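Local coordinates for protein diaminopimelate decarboxylase (PDB 2QGH) that probably catalyses the pyridoxal-phosphate-dependent decarboxylation of meso-diaminopimelate to L-lysine, the last step of bacterial lysine biosynthesis, at residues 55-60 with 267-272; 124-129 with 237-242; 202-207 with 217-222. All coordinates share one frame; numbering follows the deposited sequence.

Interaction 1 of 3, residues 55-60 with 267-272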
loop_
_atom_site.group_PDB
_atom_site.type_symbol
_atom_site.label_atom_id
_atom_site.label_comp_id
_atom_site.label_asym_id
_atom_site.label_seq_id
_atom_site.Cartn_x
_atom_site.Cartn_y
_atom_site.Cartn_z
ATOM N N LYS A 55 -5.551 -26.400 26.764
ATOM C CA LYS A 55 -5.492 -26.491 28.220
ATOM C C LYS A 55 -4.750 -27.762 28.635
ATOM O O LYS A 55 -4.032 -27.776 29.638
ATOM C CB LYS A 55 -6.907 -26.507 28.799
ATOM C CG LYS A 55 -7.716 -25.261 28.488
ATOM C CD LYS A 55 -9.192 -25.474 28.787
ATOM C CE LYS A 55 -9.422 -25.848 30.242
ATOM N NZ LYS A 55 -8.964 -24.771 31.162
ATOM N N GLY A 56 -4.926 -28.823 27.851
ATOM C CA GLY A 56 -4.266 -30.083 28.144
ATOM C C GLY A 56 -2.787 -30.061 27.798
ATOM O O GLY A 56 -2.155 -31.113 27.661
ATOM N N ARG A 57 -2.239 -28.856 27.655
ATOM C CA ARG A 57 -0.832 -28.669 27.323
ATOM C C ARG A 57 -0.357 -27.249 27.595
ATOM O O ARG A 57 -1.157 -26.320 27.730
ATOM C CB ARG A 57 -0.577 -28.974 25.846
ATOM C CG ARG A 57 -0.394 -30.432 25.511
ATOM C CD ARG A 57 0.809 -30.614 24.597
ATOM N NE ARG A 57 0.986 -32.004 24.194
ATOM C CZ ARG A 57 2.067 -32.468 23.577
ATOM N NH1 ARG A 57 3.071 -31.647 23.297
ATOM N NH2 ARG A 57 2.142 -33.746 23.237
ATOM N N LYS A 58 0.958 -27.091 27.675
ATOM C CA LYS A 58 1.545 -25.780 27.885
ATOM C C LYS A 58 1.602 -25.144 26.498
ATOM O O LYS A 58 2.069 -25.754 25.535
ATOM C CB LYS A 58 2.950 -25.914 28.482
ATOM C CG LYS A 58 3.612 -24.589 28.868
ATOM C CD LYS A 58 4.877 -24.826 29.692
ATOM C CE LYS A 58 5.648 -23.530 29.925
ATOM N NZ LYS A 58 4.833 -22.469 30.603
ATOM N N SER A 59 1.098 -23.926 26.385
ATOM C CA SER A 59 1.107 -23.260 25.098
ATOM C C SER A 59 1.264 -21.754 25.240
ATOM O O SER A 59 0.994 -21.181 26.304
ATOM C CB SER A 59 -0.176 -23.594 24.321
ATOM O OG SER A 59 -1.338 -23.288 25.069
ATOM N N LEU A 60 1.720 -21.123 24.160
ATOM C CA LEU A 60 1.922 -19.683 24.129
ATOM C C LEU A 60 1.304 -19.122 22.862
ATOM O O LEU A 60 1.638 -19.558 21.757
ATOM C CB LEU A 60 3.418 -19.349 24.160
ATOM C CG LEU A 60 3.776 -17.854 24.126
ATOM C CD1 LEU A 60 3.133 -17.128 25.321
ATOM C CD2 LEU A 60 5.285 -17.699 24.145
ATOM N N ASN A 267 -2.470 -34.588 18.086
ATOM C CA ASN A 267 -2.229 -35.931 17.577
ATOM C C ASN A 267 -0.939 -35.965 16.773
ATOM O O ASN A 267 -0.216 -36.957 16.793
ATOM C CB ASN A 267 -3.399 -36.420 16.708
ATOM C CG ASN A 267 -4.688 -36.600 17.501
ATOM O OD1 ASN A 267 -4.680 -37.093 18.632
ATOM N ND2 ASN A 267 -5.807 -36.214 16.899
ATOM N N ALA A 268 -0.640 -34.875 16.077
ATOM C CA ALA A 268 0.575 -34.810 15.278
ATOM C C ALA A 268 1.812 -34.776 16.169
ATOM O O ALA A 268 2.900 -35.144 15.737
ATOM C CB ALA A 268 0.547 -33.577 14.380
ATOM N N LEU A 269 1.636 -34.336 17.413
ATOM C CA LEU A 269 2.733 -34.234 18.376
ATOM C C LEU A 269 2.910 -35.439 19.296
ATOM O O LEU A 269 3.494 -35.309 20.381
ATOM C CB LEU A 269 2.544 -32.992 19.255
ATOM C CG LEU A 269 2.813 -31.643 18.604
ATOM C CD1 LEU A 269 2.524 -30.528 19.599
ATOM C CD2 LEU A 269 4.258 -31.590 18.133
ATOM N N GLN A 270 2.410 -36.602 18.889
ATOM C CA GLN A 270 2.528 -37.781 19.736
ATOM C C GLN A 270 3.977 -38.084 20.083
ATOM O O GLN A 270 4.828 -38.211 19.203
ATOM C CB GLN A 270 1.895 -39.008 19.069
ATOM C CG GLN A 270 1.927 -40.260 19.952
ATOM C CD GLN A 270 1.136 -41.427 19.375
ATOM O OE1 GLN A 270 -0.070 -41.325 19.151
ATOM N NE2 GLN A 270 1.817 -42.545 19.138
ATOM N N GLY A 271 4.250 -38.178 21.379
ATOM C CA GLY A 271 5.589 -38.484 21.835
ATOM C C GLY A 271 6.489 -37.280 22.008
ATOM O O GLY A 271 7.647 -37.432 22.397
ATOM N N LEU A 272 5.977 -36.089 21.717
ATOM C CA LEU A 272 6.776 -34.871 21.858
ATOM C C LEU A 272 6.248 -33.958 22.959
ATOM O O LEU A 272 5.232 -33.286 22.783
ATOM C CB LEU A 272 6.817 -34.089 20.540
ATOM C CG LEU A 272 7.632 -34.671 19.383
ATOM C CD1 LEU A 272 7.510 -33.762 18.156
ATOM C CD2 LEU A 272 9.089 -34.801 19.803
#

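Interaction 2 of 3, residues 124-129 with 237-242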
loop_
_atom_site.group_PDB
_atom_site.type_symbol
_atom_site.label_atom_id
_atom_site.label_comp_id
_atom_site.label_asym_id
_atom_site.label_seq_id
_atom_site.Cartn_x
_atom_site.Cartn_y
_atom_site.Cartn_z
ATOM N N ASN A 124 16.148 -9.395 25.439
ATOM C CA ASN A 124 15.805 -10.684 26.028
ATOM C C ASN A 124 14.466 -11.275 25.613
ATOM O O ASN A 124 13.702 -11.737 26.461
ATOM C CB ASN A 124 15.857 -10.570 27.554
ATOM C CG ASN A 124 17.170 -9.978 28.043
ATOM O OD1 ASN A 124 18.246 -10.490 27.732
ATOM N ND2 ASN A 124 17.087 -8.894 28.808
ATOM N N ILE A 125 14.175 -11.277 24.316
ATOM C CA ILE A 125 12.921 -11.847 23.846
ATOM C C ILE A 125 13.002 -13.376 23.901
ATOM O O ILE A 125 14.055 -13.925 24.227
ATOM C CB ILE A 125 12.599 -11.369 22.418
ATOM C CG1 ILE A 125 13.710 -11.763 21.448
ATOM C CG2 ILE A 125 12.420 -9.871 22.431
ATOM C CD1 ILE A 125 13.311 -11.577 19.989
ATOM N N LEU A 126 11.909 -14.072 23.595
ATOM C CA LEU A 126 11.930 -15.541 23.679
ATOM C C LEU A 126 12.962 -16.173 22.747
ATOM O O LEU A 126 13.819 -16.943 23.173
ATOM C CB LEU A 126 10.554 -16.134 23.384
ATOM C CG LEU A 126 10.073 -17.226 24.357
ATOM C CD1 LEU A 126 8.902 -17.963 23.744
ATOM C CD2 LEU A 126 11.189 -18.201 24.663
ATOM N N PHE A 127 12.872 -15.869 21.464
ATOM C CA PHE A 127 13.850 -16.415 20.546
ATOM C C PHE A 127 13.767 -15.745 19.199
ATOM O O PHE A 127 12.778 -15.066 18.896
ATOM C CB PHE A 127 13.689 -17.947 20.403
ATOM C CG PHE A 127 12.335 -18.406 19.880
ATOM C CD1 PHE A 127 11.854 -17.982 18.645
ATOM C CD2 PHE A 127 11.584 -19.331 20.597
ATOM C CE1 PHE A 127 10.653 -18.478 18.132
ATOM C CE2 PHE A 127 10.380 -19.834 20.094
ATOM C CZ PHE A 127 9.915 -19.406 18.858
ATOM N N LEU A 128 14.832 -15.903 18.419
ATOM C CA LEU A 128 14.894 -15.368 17.069
ATOM C C LEU A 128 14.623 -16.557 16.158
ATOM O O LEU A 128 15.272 -17.595 16.273
ATOM C CB LEU A 128 16.276 -14.779 16.766
ATOM C CG LEU A 128 16.498 -13.288 17.047
ATOM C CD1 LEU A 128 16.526 -13.030 18.537
ATOM C CD2 LEU A 128 17.806 -12.846 16.426
ATOM N N ASN A 129 13.646 -16.412 15.272
ATOM C CA ASN A 129 13.290 -17.481 14.352
ATOM C C ASN A 129 14.024 -17.196 13.060
ATOM O O ASN A 129 13.632 -16.319 12.294
ATOM C CB ASN A 129 11.778 -17.489 14.147
ATOM C CG ASN A 129 11.290 -18.753 13.484
ATOM O OD1 ASN A 129 11.728 -19.853 13.824
ATOM N ND2 ASN A 129 10.371 -18.606 12.544
ATOM N N LEU A 237 15.044 -29.253 22.262
ATOM C CA LEU A 237 13.858 -28.475 21.904
ATOM C C LEU A 237 12.907 -28.314 23.080
ATOM O O LEU A 237 12.702 -29.246 23.853
ATOM C CB LEU A 237 13.097 -29.145 20.761
ATOM C CG LEU A 237 13.830 -29.345 19.439
ATOM C CD1 LEU A 237 12.924 -30.126 18.492
ATOM C CD2 LEU A 237 14.227 -28.000 18.845
ATOM N N ARG A 238 12.312 -27.131 23.193
ATOM C CA ARG A 238 11.374 -26.839 24.271
ATOM C C ARG A 238 10.058 -26.305 23.711
ATOM O O ARG A 238 9.037 -26.328 24.395
ATOM C CB ARG A 238 11.987 -25.809 25.234
ATOM C CG ARG A 238 13.205 -26.331 26.029
ATOM C CD ARG A 238 12.783 -26.886 27.405
ATOM N NE ARG A 238 13.766 -27.794 28.012
ATOM C CZ ARG A 238 13.616 -28.352 29.213
ATOM N NH1 ARG A 238 12.539 -28.090 29.939
ATOM N NH2 ARG A 238 14.521 -29.197 29.678
ATOM N N PHE A 239 10.094 -25.842 22.459
ATOM C CA PHE A 239 8.917 -25.276 21.792
ATOM C C PHE A 239 8.635 -25.868 20.404
ATOM O O PHE A 239 9.545 -26.294 19.686
ATOM C CB PHE A 239 9.082 -23.758 21.618
ATOM C CG PHE A 239 9.389 -23.018 22.888
ATOM C CD1 PHE A 239 8.374 -22.659 23.765
ATOM C CD2 PHE A 239 10.692 -22.652 23.192
ATOM C CE1 PHE A 239 8.654 -21.941 24.925
ATOM C CE2 PHE A 239 10.982 -21.934 24.347
ATOM C CZ PHE A 239 9.955 -21.577 25.216
ATOM N N PHE A 240 7.362 -25.859 20.030
ATOM C CA PHE A 240 6.915 -26.342 18.729
ATOM C C PHE A 240 5.971 -25.237 18.236
ATOM O O PHE A 240 4.846 -25.097 18.732
ATOM C CB PHE A 240 6.155 -27.665 18.879
ATOM C CG PHE A 240 5.878 -28.363 17.564
ATOM C CD1 PHE A 240 6.863 -29.132 16.951
ATOM C CD2 PHE A 240 4.634 -28.243 16.943
ATOM C CE1 PHE A 240 6.619 -29.776 15.744
ATOM C CE2 PHE A 240 4.376 -28.882 15.732
ATOM C CZ PHE A 240 5.373 -29.652 15.131
ATOM N N ASP A 241 6.430 -24.454 17.266
ATOM C CA ASP A 241 5.646 -23.339 16.755
ATOM C C ASP A 241 4.938 -23.614 15.433
ATOM O O ASP A 241 5.582 -23.817 14.410
ATOM C CB ASP A 241 6.559 -22.126 16.595
ATOM C CG ASP A 241 5.806 -20.823 16.654
ATOM O OD1 ASP A 241 4.684 -20.756 16.108
ATOM O OD2 ASP A 241 6.344 -19.864 17.241
ATOM N N VAL A 242 3.609 -23.577 15.455
ATOM C CA VAL A 242 2.806 -23.832 14.262
ATOM C C VAL A 242 2.442 -22.572 13.469
ATOM O O VAL A 242 1.762 -22.658 12.445
ATOM C CB VAL A 242 1.491 -24.560 14.621
ATOM C CG1 VAL A 242 1.789 -25.842 15.385
ATOM C CG2 VAL A 242 0.607 -23.651 15.430
#

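Interaction 3 of 3, residues 202-207 with 217-222. With PLP (pyridoxal-5'-phosphate), chain B.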
loop_
_atom_site.group_PDB
_atom_site.type_symbol
_atom_site.label_atom_id
_atom_site.label_comp_id
_atom_site.label_asym_id
_atom_site.label_seq_id
_atom_site.Cartn_x
_atom_site.Cartn_y
_atom_site.Cartn_z
ATOM N N VAL A 202 11.370 -25.346 17.002
ATOM C CA VAL A 202 11.215 -25.646 15.580
ATOM C C VAL A 202 10.011 -24.805 15.227
ATOM O O VAL A 202 9.123 -24.620 16.064
ATOM C CB VAL A 202 10.817 -27.106 15.265
ATOM C CG1 VAL A 202 11.700 -27.633 14.166
ATOM C CG2 VAL A 202 10.881 -27.972 16.496
ATOM N N HIS A 203 9.955 -24.312 14.000
ATOM C CA HIS A 203 8.825 -23.484 13.609
ATOM C C HIS A 203 8.419 -23.663 12.148
ATOM O O HIS A 203 9.221 -24.083 11.315
ATOM C CB HIS A 203 9.175 -22.017 13.914
ATOM C CG HIS A 203 8.266 -21.017 13.271
ATOM N ND1 HIS A 203 8.300 -20.740 11.921
ATOM C CD2 HIS A 203 7.311 -20.211 13.796
ATOM C CE1 HIS A 203 7.408 -19.808 11.642
ATOM N NE2 HIS A 203 6.794 -19.471 12.761
ATOM N N PHE A 204 7.156 -23.374 11.850
ATOM C CA PHE A 204 6.670 -23.436 10.479
ATOM C C PHE A 204 5.416 -22.587 10.321
ATOM O O PHE A 204 4.626 -22.428 11.258
ATOM C CB PHE A 204 6.382 -24.879 10.036
ATOM C CG PHE A 204 5.132 -25.479 10.636
ATOM C CD1 PHE A 204 5.210 -26.362 11.711
ATOM C CD2 PHE A 204 3.875 -25.185 10.103
ATOM C CE1 PHE A 204 4.060 -26.943 12.239
ATOM C CE2 PHE A 204 2.727 -25.760 10.627
ATOM C CZ PHE A 204 2.820 -26.644 11.701
ATOM N N HIS A 205 5.259 -22.021 9.132
ATOM C CA HIS A 205 4.097 -21.206 8.809
ATOM C C HIS A 205 3.875 -21.375 7.313
ATOM O O HIS A 205 4.626 -20.823 6.509
ATOM C CB HIS A 205 4.349 -19.736 9.137
ATOM C CG HIS A 205 3.167 -18.865 8.858
ATOM N ND1 HIS A 205 2.066 -18.824 9.685
ATOM C CD2 HIS A 205 2.868 -18.085 7.793
ATOM C CE1 HIS A 205 1.137 -18.058 9.140
ATOM N NE2 HIS A 205 1.599 -17.597 7.992
ATOM N N ILE A 206 2.847 -22.135 6.943
ATOM C CA ILE A 206 2.581 -22.415 5.534
ATOM C C ILE A 206 1.698 -21.459 4.734
ATOM O O ILE A 206 1.591 -21.606 3.510
ATOM C CB ILE A 206 2.016 -23.851 5.353
ATOM C CG1 ILE A 206 0.706 -24.011 6.124
ATOM C CG2 ILE A 206 3.034 -24.870 5.835
ATOM C CD1 ILE A 206 -0.040 -25.295 5.813
ATOM N N GLY A 207 1.070 -20.488 5.396
ATOM C CA GLY A 207 0.226 -19.551 4.673
ATOM C C GLY A 207 -0.757 -18.789 5.542
ATOM O O GLY A 207 -0.812 -18.986 6.757
ATOM N N ILE A 217 -2.217 -29.730 9.273
ATOM C CA ILE A 217 -1.953 -31.003 9.935
ATOM C C ILE A 217 -0.795 -31.748 9.273
ATOM O O ILE A 217 0.093 -32.264 9.959
ATOM C CB ILE A 217 -3.204 -31.892 9.925
ATOM C CG1 ILE A 217 -4.329 -31.180 10.668
ATOM C CG2 ILE A 217 -2.901 -33.240 10.571
ATOM C CD1 ILE A 217 -3.931 -30.723 12.064
ATOM N N GLU A 218 -0.793 -31.795 7.943
ATOM C CA GLU A 218 0.281 -32.468 7.231
ATOM C C GLU A 218 1.614 -31.823 7.601
ATOM O O GLU A 218 2.616 -32.506 7.778
ATOM C CB GLU A 218 0.068 -32.381 5.723
ATOM C CG GLU A 218 1.136 -33.104 4.916
ATOM C CD GLU A 218 0.965 -32.926 3.413
ATOM O OE1 GLU A 218 1.851 -33.375 2.649
ATOM O OE2 GLU A 218 -0.056 -32.338 2.997
ATOM N N ALA A 219 1.619 -30.502 7.734
ATOM C CA ALA A 219 2.838 -29.786 8.092
ATOM C C ALA A 219 3.255 -30.125 9.525
ATOM O O ALA A 219 4.434 -30.311 9.809
ATOM C CB ALA A 219 2.625 -28.285 7.943
ATOM N N SER A 220 2.281 -30.211 10.424
ATOM C CA SER A 220 2.562 -30.539 11.816
ATOM C C SER A 220 3.214 -31.914 11.953
ATOM O O SER A 220 4.159 -32.090 12.720
ATOM C CB SER A 220 1.269 -30.505 12.636
ATOM O OG SER A 220 0.696 -29.208 12.631
ATOM N N GLN A 221 2.706 -32.889 11.210
ATOM C CA GLN A 221 3.246 -34.240 11.264
ATOM C C GLN A 221 4.683 -34.272 10.766
ATOM O O GLN A 221 5.568 -34.816 11.427
ATOM C CB GLN A 221 2.385 -35.175 10.423
ATOM C CG GLN A 221 0.916 -35.099 10.767
ATOM C CD GLN A 221 0.058 -35.971 9.880
ATOM O OE1 GLN A 221 0.287 -36.063 8.672
ATOM N NE2 GLN A 221 -0.948 -36.606 10.471
ATOM N N LYS A 222 4.917 -33.687 9.599
ATOM C CA LYS A 222 6.254 -33.673 9.038
ATOM C C LYS A 222 7.249 -32.988 9.957
ATOM O O LYS A 222 8.342 -33.496 10.167
ATOM C CB LYS A 222 6.254 -33.000 7.666
ATOM C CG LYS A 222 5.728 -33.896 6.544
ATOM C CD LYS A 222 4.304 -34.383 6.816
ATOM C CE LYS A 222 3.806 -35.343 5.737
ATOM N NZ LYS A 222 3.775 -34.732 4.376
HETATM N N1 PLP B . 3.312 -16.009 11.803
HETATM C C2 PLP B . 4.128 -15.772 10.678
HETATM C C2A PLP B . 5.552 -16.168 10.685
HETATM C C3 PLP B . 3.536 -15.106 9.532
HETATM O O3 PLP B . 4.292 -14.832 8.409
HETATM C C4 PLP B . 2.194 -14.726 9.547
HETATM C C4A PLP B . 1.643 -14.304 8.230
HETATM C C5 PLP B . 1.394 -14.953 10.676
HETATM C C6 PLP B . 1.960 -15.636 11.819
HETATM C C5A PLP B . 0.057 -14.397 10.921
HETATM O O4P PLP B . -0.896 -15.184 10.244
HETATM P P PLP B . -2.323 -14.860 10.278
HETATM O O1P PLP B . -2.766 -13.365 10.323
HETATM O O2P PLP B . -2.833 -15.622 11.579
HETATM O O3P PLP B . -2.926 -15.472 8.956
#

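Interaction 1 of 3, residues 55-60 with 267-272
Arg57 reaches the turn at Leu269 through its torsions: the first puts CG anti to the carbonyl carbon and beside the backbone N (chi1 -83°), a bend at chi2 (-134°) redirects the chain, and the remaining bonds are extended. This carries the guanidinium from the loop before strand 59-64 to the end of helix 258-268, spanning 11.1 Å between Arg57 CA and Leu269 CA.

The main tie is to the backbone. Arg57 NH1 donates to Leu272 O at 2.8 Å, with an N-H...O angle of 147°; the carbonyl points almost straight at the nitrogen, while its oxygen is tilted slightly from the guanidinium plane. Arg57 NH2 adds a weak second bond to Leu272 O at 3.2 Å, so one acceptor is gripped from both terminal nitrogens. Leu274 O, beyond the turn, takes a further weak bond from NH1.

Leu269 supplies the apolar side. Its CD1 lies 3.9 Å from Arg57 NH1, and its CB is 4.1 Å from Arg57 NH2, the two side chains crossing at a slant. The carbonyl that Arg57 holds stands at the close of a type II beta turn, in which Leu272 N returns a 2.9 Å bond to Leu269 O and Gly271 takes the positive phi of the third position. The side chain of Leu272 leads away from Arg57 and packs on Ala224 and Ile231 of helix 213-232.

Directly beside this contact, Lys58 and Leu60 bond through their backbones to strand 275-278. An arginine thus ties the entry to the first strand to the turn leading into the last, at the seam where strands 59-64 and 275-278 close the parallel beta/alpha (TIM) barrel.

Interaction 2 of 3, residues 124-129 with 237-242
Aromatic packing joins Phe127 and Phe239, whose rings meet in an offset edge-to-face pair. The edge of Phe127 is directed toward the face of Phe239, with centroids 6.0 Å apart and planes at 61°; the closest atoms are Phe127 CE2 and Phe239 CD2, at 4.2 Å. Phe127 adopts the crowded position, CG between the backbone N and the carbonyl carbon (chi1 60°), which projects its ring toward segment 237-242.

Aliphatic contact comes from Leu126, which arrives from the opposite direction and lays its methyls against one face of Phe239, CD1 over the ring and CD2 beyond the rim at CZ. Leu126 CD2 reaches Phe239 CZ at 3.6 Å and CE2 at 3.8 Å, while CD1 is 4.0 Å from Phe239 CZ. Leucine and Phe127 thus approach the same face of Phe239, Leu126 at its CZ end and Phe127 near CD2.

The polar element is Asp241. Its OD2 lies near the plane of the Phe127 ring, 3.9 Å from CZ, with carboxylate and ring planes 67° apart. The other oxygen, OD1, accepts a hydrogen bond from Gly243 N, whereas OD2 stands close to a second carboxylate, that of Glu279 in the cofactor pocket.

Strands 127-130 and 239-241 are not neighbours in the sheet: their inward side chains meet across the interior, giving the layered, largely apolar core of a TIM barrel beneath the pyridoxal phosphate site.

Interaction 3 of 3, residues 202-207 with 217-222
Phe204 turns its side chain toward Ala219 and Ser220 of helix 213-232. From CB, a chi1 of 74° tucks CG between the two backbone arms and sends the ring toward the helix. On one side of the ring CD2 is 4.0 Å from Ala219 CB, and the next atom, CE2, comes to 3.7 Å from the same methyl. That methyl stands over the face in a CH-pi contact, 4.1 Å from the ring centroid and 29° off the normal. Along the other side, Phe204 CE1 meets Ser220 CA at 3.9 Å. The tip, CZ, faces Ser220 OG edge-on at 3.5 Å; the hydroxyl is itself hydrogen-bonded to Ile216 O, one turn back in the helix.

The packing belongs to the beta-alpha-beta unit of strand 197-203, helix 213-232 and strand 239-241, one step of the TIM barrel, and lies between the barrel wall and the helix that packs outside it. Ile206 adds to it, with CG2 4.0 Å from Ala219 CB.

Between these two residues His205 points the opposite way, away from the helix. One face of its imidazole lies over the pyridoxal-5'-phosphate ring, His205 NE2 being 3.3 Å from cofactor C4A, and Gly207 N sits above the other face. Its ND1 is hydrogen-bonded to Gly244 N of the cofactor pocket, which steadies the ring's rotation.

Overall arrangement
The three contacts sample one barrel at different depths. Interaction 2 lies in the interior, where rings and a leucine pack between non-adjacent strands; interaction 3 is also buried but sits between the wall and a surrounding helix, with the cofactor on the far side of its strand end. Interaction 1, farther from the centre of the chain, joins a partly exposed arginine to two buried leucines and relies on bonds to backbone carbonyls. They touch one another: Leu60 packs on Leu126, Leu269 on Phe240, and Ala268 on Ser220. Segments 202-207 and 237-242 are joined most closely, Val202 and Phe204 pairing through their backbones with Asp241.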